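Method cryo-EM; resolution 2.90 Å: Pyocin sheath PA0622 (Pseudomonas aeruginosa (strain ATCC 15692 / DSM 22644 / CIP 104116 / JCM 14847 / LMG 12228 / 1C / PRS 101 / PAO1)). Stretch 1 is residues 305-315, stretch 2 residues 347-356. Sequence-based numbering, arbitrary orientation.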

ATOM      1  N   GLY B 305     -20.070 -32.360  56.993  1.00 48.61           N
ATOM      2  CA  GLY B 305     -21.354 -32.804  57.503  1.00 48.61           C
ATOM      3  C   GLY B 305     -22.558 -32.361  56.701  1.00 48.61           C
ATOM      4  O   GLY B 305     -22.570 -31.267  56.134  1.00 48.61           O
ATOM      5  N   ILE B 306     -23.564 -33.228  56.642  1.00 46.56           N
ATOM      6  CA  ILE B 306     -24.592 -33.195  55.607  1.00 46.56           C
ATOM      7  C   ILE B 306     -25.505 -31.997  55.836  1.00 46.56           C
ATOM      8  O   ILE B 306     -26.218 -31.928  56.838  1.00 46.56           O
ATOM      9  CB  ILE B 306     -25.385 -34.501  55.580  1.00 46.56           C
ATOM     10  CG1 ILE B 306     -24.457 -35.652  55.204  1.00 46.56           C
ATOM     11  CG2 ILE B 306     -26.531 -34.409  54.610  1.00 46.56           C
ATOM     12  CD1 ILE B 306     -25.042 -37.009  55.430  1.00 46.56           C
ATOM     13  N   THR B 307     -25.456 -31.038  54.918  1.00 45.29           N
ATOM     14  CA  THR B 307     -26.395 -29.936  54.853  1.00 45.29           C
ATOM     15  C   THR B 307     -27.476 -30.278  53.837  1.00 45.29           C
ATOM     16  O   THR B 307     -27.559 -31.411  53.357  1.00 45.29           O
ATOM     17  CB  THR B 307     -25.678 -28.635  54.502  1.00 45.29           C
ATOM     18  OG1 THR B 307     -25.096 -28.746  53.199  1.00 45.29           O
ATOM     19  CG2 THR B 307     -24.593 -28.355  55.504  1.00 45.29           C
ATOM     20  N   LYS B 308     -28.321 -29.297  53.510  1.00 43.25           N
ATOM     21  CA  LYS B 308     -29.423 -29.534  52.581  1.00 43.25           C
ATOM     22  C   LYS B 308     -28.917 -29.779  51.169  1.00 43.25           C
ATOM     23  O   LYS B 308     -29.367 -30.704  50.487  1.00 43.25           O
ATOM     24  CB  LYS B 308     -30.388 -28.354  52.579  1.00 43.25           C
ATOM     25  CG  LYS B 308     -31.184 -28.181  53.835  1.00 43.25           C
ATOM     26  CD  LYS B 308     -32.222 -27.100  53.643  1.00 43.25           C
ATOM     27  CE  LYS B 308     -33.021 -26.901  54.905  1.00 43.25           C
ATOM     28  NZ  LYS B 308     -34.073 -25.878  54.732  1.00 43.25           N
ATOM     29  N   THR B 309     -27.989 -28.949  50.708  1.00 42.23           N
ATOM     30  CA  THR B 309     -27.443 -29.076  49.368  1.00 42.23           C
ATOM     31  C   THR B 309     -26.119 -29.822  49.353  1.00 42.23           C
ATOM     32  O   THR B 309     -25.255 -29.525  48.529  1.00 42.23           O
ATOM     33  CB  THR B 309     -27.284 -27.700  48.736  1.00 42.23           C
ATOM     34  OG1 THR B 309     -26.409 -26.910  49.544  1.00 42.23           O
ATOM     35  CG2 THR B 309     -28.629 -27.024  48.645  1.00 42.23           C
ATOM     36  N   TYR B 310     -25.935 -30.778  50.261  1.00 43.60           N
ATOM     37  CA  TYR B 310     -24.780 -31.659  50.175  1.00 43.60           C
ATOM     38  C   TYR B 310     -24.900 -32.594  48.984  1.00 43.60           C
ATOM     39  O   TYR B 310     -23.946 -32.772  48.223  1.00 43.60           O
ATOM     40  CB  TYR B 310     -24.625 -32.457  51.467  1.00 43.60           C
ATOM     41  CG  TYR B 310     -23.579 -33.537  51.381  1.00 43.60           C
ATOM     42  CD1 TYR B 310     -22.232 -33.227  51.377  1.00 43.60           C
ATOM     43  CD2 TYR B 310     -23.943 -34.873  51.306  1.00 43.60           C
ATOM     44  CE1 TYR B 310     -21.278 -34.213  51.293  1.00 43.60           C
ATOM     45  CE2 TYR B 310     -22.993 -35.865  51.220  1.00 43.60           C
ATOM     46  CZ  TYR B 310     -21.666 -35.529  51.216  1.00 43.60           C
ATOM     47  OH  TYR B 310     -20.716 -36.515  51.138  1.00 43.60           O
ATOM     48  N   VAL B 311     -26.073 -33.200  48.808  1.00 42.31           N
ATOM     49  CA  VAL B 311     -26.260 -34.170  47.742  1.00 42.31           C
ATOM     50  C   VAL B 311     -26.306 -33.482  46.379  1.00 42.31           C
ATOM     51  O   VAL B 311     -25.933 -34.082  45.370  1.00 42.31           O
ATOM     52  CB  VAL B 311     -27.518 -35.009  48.053  1.00 42.31           C
ATOM     53  CG1 VAL B 311     -28.773 -34.163  48.009  1.00 42.31           C
ATOM     54  CG2 VAL B 311     -27.643 -36.192  47.132  1.00 42.31           C
ATOM     55  N   LYS B 312     -26.694 -32.207  46.326  1.00 42.95           N
ATOM     56  CA  LYS B 312     -26.683 -31.488  45.059  1.00 42.95           C
ATOM     57  C   LYS B 312     -25.289 -31.007  44.699  1.00 42.95           C
ATOM     58  O   LYS B 312     -24.917 -31.010  43.523  1.00 42.95           O
ATOM     59  CB  LYS B 312     -27.642 -30.302  45.104  1.00 42.95           C
ATOM     60  CG  LYS B 312     -29.096 -30.680  45.175  1.00 42.95           C
ATOM     61  CD  LYS B 312     -29.501 -31.417  43.921  1.00 42.95           C
ATOM     62  CE  LYS B 312     -29.482 -30.499  42.718  1.00 42.95           C
ATOM     63  NZ  LYS B 312     -29.958 -31.195  41.494  1.00 42.95           N
ATOM     64  N   ASP B 313     -24.504 -30.585  45.689  1.00 41.60           N
ATOM     65  CA  ASP B 313     -23.156 -30.112  45.408  1.00 41.60           C
ATOM     66  C   ASP B 313     -22.191 -31.239  45.090  1.00 41.60           C
ATOM     67  O   ASP B 313     -21.106 -30.967  44.569  1.00 41.60           O
ATOM     68  CB  ASP B 313     -22.626 -29.289  46.580  1.00 41.60           C
ATOM     69  N   VAL B 314     -22.549 -32.487  45.379  1.00 41.50           N
ATOM     70  CA  VAL B 314     -21.716 -33.597  44.941  1.00 41.50           C
ATOM     71  C   VAL B 314     -22.027 -33.967  43.496  1.00 41.50           C
ATOM     72  O   VAL B 314     -21.105 -34.190  42.709  1.00 41.50           O
ATOM     73  CB  VAL B 314     -21.865 -34.791  45.899  1.00 41.50           C
ATOM     74  CG1 VAL B 314     -21.149 -36.005  45.369  1.00 41.50           C
ATOM     75  CG2 VAL B 314     -21.290 -34.444  47.247  1.00 41.50           C
ATOM     76  N   THR B 315     -23.316 -33.997  43.116  1.00 39.42           N
ATOM     77  CA  THR B 315     -23.700 -34.335  41.741  1.00 39.42           C
ATOM     78  C   THR B 315     -23.124 -33.347  40.741  1.00 39.42           C
ATOM     79  O   THR B 315     -22.513 -33.745  39.746  1.00 39.42           O
ATOM     80  CB  THR B 315     -25.217 -34.368  41.579  1.00 39.42           C
ATOM     81  OG1 THR B 315     -25.762 -33.101  41.949  1.00 39.42           O
ATOM     82  CG2 THR B 315     -25.829 -35.424  42.405  1.00 39.42           C
ATOM     83  N   GLN B 347     -30.857 -43.665  56.240  1.00 48.91           N
ATOM     84  CA  GLN B 347     -29.511 -43.788  55.696  1.00 48.91           C
ATOM     85  C   GLN B 347     -28.696 -42.537  55.964  1.00 48.91           C
ATOM     86  O   GLN B 347     -27.477 -42.615  56.136  1.00 48.91           O
ATOM     87  CB  GLN B 347     -29.576 -44.051  54.194  1.00 48.91           C
ATOM     88  CG  GLN B 347     -30.216 -45.359  53.827  1.00 48.91           C
ATOM     89  CD  GLN B 347     -29.424 -46.537  54.321  1.00 48.91           C
ATOM     90  OE1 GLN B 347     -29.828 -47.220  55.258  1.00 48.91           O
ATOM     91  NE2 GLN B 347     -28.288 -46.788  53.690  1.00 48.91           N
ATOM     92  N   LEU B 348     -29.351 -41.382  56.007  1.00 48.90           N
ATOM     93  CA  LEU B 348     -28.648 -40.117  56.157  1.00 48.90           C
ATOM     94  C   LEU B 348     -28.224 -39.876  57.596  1.00 48.90           C
ATOM     95  O   LEU B 348     -27.276 -39.126  57.837  1.00 48.90           O
ATOM     96  CB  LEU B 348     -29.537 -38.986  55.639  1.00 48.90           C
ATOM     97  CG  LEU B 348     -29.007 -37.573  55.423  1.00 48.90           C
ATOM     98  CD1 LEU B 348     -29.693 -36.988  54.210  1.00 48.90           C
ATOM     99  CD2 LEU B 348     -29.289 -36.695  56.621  1.00 48.90           C
ATOM    100  N   ALA B 349     -28.910 -40.492  58.558  1.00 49.95           N
ATOM    101  CA  ALA B 349     -28.453 -40.428  59.940  1.00 49.95           C
ATOM    102  C   ALA B 349     -27.194 -41.256  60.144  1.00 49.95           C
ATOM    103  O   ALA B 349     -26.378 -40.939  61.013  1.00 49.95           O
ATOM    104  CB  ALA B 349     -29.555 -40.900  60.882  1.00 49.95           C
ATOM    105  N   GLN B 350     -27.022 -42.317  59.361  1.00 50.34           N
ATOM    106  CA  GLN B 350     -25.798 -43.100  59.386  1.00 50.34           C
ATOM    107  C   GLN B 350     -24.686 -42.480  58.555  1.00 50.34           C
ATOM    108  O   GLN B 350     -23.568 -43.004  58.559  1.00 50.34           O
ATOM    109  CB  GLN B 350     -26.071 -44.519  58.889  1.00 50.34           C
ATOM    110  CG  GLN B 350     -27.028 -45.301  59.755  1.00 50.34           C
ATOM    111  CD  GLN B 350     -26.475 -45.560  61.143  1.00 50.34           C
ATOM    112  OE1 GLN B 350     -25.277 -45.791  61.313  1.00 50.34           O
ATOM    113  NE2 GLN B 350     -27.350 -45.537  62.142  1.00 50.34           N
ATOM    114  N   GLY B 351     -24.960 -41.393  57.847  1.00 47.09           N
ATOM    115  CA  GLY B 351     -23.976 -40.780  56.990  1.00 47.09           C
ATOM    116  C   GLY B 351     -23.912 -41.339  55.593  1.00 47.09           C
ATOM    117  O   GLY B 351     -23.035 -40.938  54.824  1.00 47.09           O
ATOM    118  N   LYS B 352     -24.809 -42.245  55.233  1.00 46.12           N
ATOM    119  CA  LYS B 352     -24.789 -42.855  53.917  1.00 46.12           C
ATOM    120  C   LYS B 352     -25.681 -42.076  52.962  1.00 46.12           C
ATOM    121  O   LYS B 352     -26.766 -41.628  53.335  1.00 46.12           O
ATOM    122  CB  LYS B 352     -25.230 -44.315  54.000  1.00 46.12           C
ATOM    123  CG  LYS B 352     -24.246 -45.195  54.740  1.00 46.12           C
ATOM    124  CD  LYS B 352     -24.782 -46.595  54.962  1.00 46.12           C
ATOM    125  CE  LYS B 352     -24.835 -47.368  53.661  1.00 46.12           C
ATOM    126  NZ  LYS B 352     -25.240 -48.779  53.859  1.00 46.12           N
ATOM    127  N   VAL B 353     -25.205 -41.910  51.731  1.00 44.14           N
ATOM    128  CA  VAL B 353     -25.906 -41.176  50.682  1.00 44.14           C
ATOM    129  C   VAL B 353     -25.372 -41.648  49.334  1.00 44.14           C
ATOM    130  O   VAL B 353     -24.160 -41.770  49.147  1.00 44.14           O
ATOM    131  CB  VAL B 353     -25.769 -39.655  50.900  1.00 44.14           C
ATOM    132  CG1 VAL B 353     -24.341 -39.274  51.190  1.00 44.14           C
ATOM    133  CG2 VAL B 353     -26.283 -38.887  49.706  1.00 44.14           C
ATOM    134  N   TYR B 354     -26.263 -41.975  48.399  1.00 44.96           N
ATOM    135  CA  TYR B 354     -25.864 -42.780  47.252  1.00 44.96           C
ATOM    136  C   TYR B 354     -25.948 -41.964  45.968  1.00 44.96           C
ATOM    137  O   TYR B 354     -26.735 -41.022  45.864  1.00 44.96           O
ATOM    138  CB  TYR B 354     -26.723 -44.040  47.059  1.00 44.96           C
ATOM    139  CG  TYR B 354     -26.847 -45.083  48.172  1.00 44.96           C
ATOM    140  CD1 TYR B 354     -26.359 -44.891  49.456  1.00 44.96           C
ATOM    141  CD2 TYR B 354     -27.393 -46.317  47.881  1.00 44.96           C
ATOM    142  CE1 TYR B 354     -26.497 -45.854  50.425  1.00 44.96           C
ATOM    143  CE2 TYR B 354     -27.512 -47.291  48.839  1.00 44.96           C
ATOM    144  CZ  TYR B 354     -27.055 -47.053  50.109  1.00 44.96           C
ATOM    145  OH  TYR B 354     -27.172 -48.028  51.072  1.00 44.96           O
ATOM    146  N   TRP B 355     -25.149 -42.359  44.978  1.00 42.35           N
ATOM    147  CA  TRP B 355     -25.143 -41.728  43.666  1.00 42.35           C
ATOM    148  C   TRP B 355     -24.949 -42.791  42.597  1.00 42.35           C
ATOM    149  O   TRP B 355     -24.415 -43.865  42.862  1.00 42.35           O
ATOM    150  CB  TRP B 355     -24.045 -40.674  43.546  1.00 42.35           C
ATOM    151  CG  TRP B 355     -24.297 -39.466  44.355  1.00 42.35           C
ATOM    152  CD1 TRP B 355     -25.043 -38.404  43.997  1.00 42.35           C
ATOM    153  CD2 TRP B 355     -23.783 -39.175  45.654  1.00 42.35           C
ATOM    154  NE1 TRP B 355     -25.050 -37.467  44.988  1.00 42.35           N
ATOM    155  CE2 TRP B 355     -24.277 -37.918  46.021  1.00 42.35           C
ATOM    156  CE3 TRP B 355     -22.962 -39.861  46.545  1.00 42.35           C
ATOM    157  CZ2 TRP B 355     -23.982 -37.332  47.232  1.00 42.35           C
ATOM    158  CZ3 TRP B 355     -22.661 -39.272  47.742  1.00 42.35           C
ATOM    159  CH2 TRP B 355     -23.165 -38.019  48.077  1.00 42.35           C
ATOM    160  N   ASN B 356     -25.368 -42.469  41.375  1.00 42.70           N
ATOM    161  CA  ASN B 356     -25.329 -43.385  40.239  1.00 42.70           C
ATOM    162  C   ASN B 356     -24.531 -42.748  39.112  1.00 42.70           C
ATOM    163  O   ASN B 356     -24.894 -41.674  38.632  1.00 42.70           O
ATOM    164  CB  ASN B 356     -26.743 -43.710  39.769  1.00 42.70           C
ATOM    165  CG  ASN B 356     -27.499 -44.551  40.754  1.00 42.70           C
ATOM    166  OD1 ASN B 356     -26.963 -45.491  41.320  1.00 42.70           O
ATOM    167  ND2 ASN B 356     -28.756 -44.219  40.968  1.00 42.70           N
TER

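The two stretches run side by side in the same direction, with CA atoms 7.7 Å apart at Ile-306 and Gly-351, 7.6 Å at Val-311 and Val-353, and 7.8 Å at Thr-315 and Trp-355. No hydrogen bond joins them. The contact is made by apolar packing and buries 401 Å² in all.

Ile-306 opens the contact from a loop. Its CA-to-CB bond points toward stretch 2, and CD1 lies 4.0 Å from Leu-348 CG and 4.2 Å from Gly-351 CA. Gly-351 leaves the helical conformation with positive phi. There a CB would jam against the carbonyl O of the preceding residue, which by itself calls for glycine.

Thr-307 to Tyr-310 form a type I turn that leads into the helix. Thr-307, Lys-308 and Thr-309 do not reach stretch 2.

Tyr-310 starts sideways, but its ring end comes nearer. CE2 is 3.7 Å from Val-353 CG1, which sits at the ring edge, and 3.8 Å from Trp-355 CH2. Its hydroxyl is hydrogen-bonded elsewhere in the structure.

Val-311 packs against two residues. Its CG2 is 4.0 Å from Val-353 CG2 and 3.8 Å from Trp-355 CZ2. Its carbonyl O lies 3.5 Å from Trp-355 NE1, without a hydrogen bond; the same O accepts a weak one from Thr-315 N.

Lys-312 and Asp-313 point away from stretch 2. The Asp-313 carboxylate is not modelled.

Val-314 points toward Trp-355. Its CG1 lies over one face of the indole, 3.8 Å from the centroid of the six-membered ring. This is a CH-pi contact, in which a methyl group meets the pi electrons.

Thr-315 brings CG2 to the indole edge, 3.4 Å from Trp-355 NE1. Its OG1 instead donates to Lys-312 O at 2.8 Å, a bond within the helix. Trp-355 thus meets four residues of this helix and has the largest covered area in the contact.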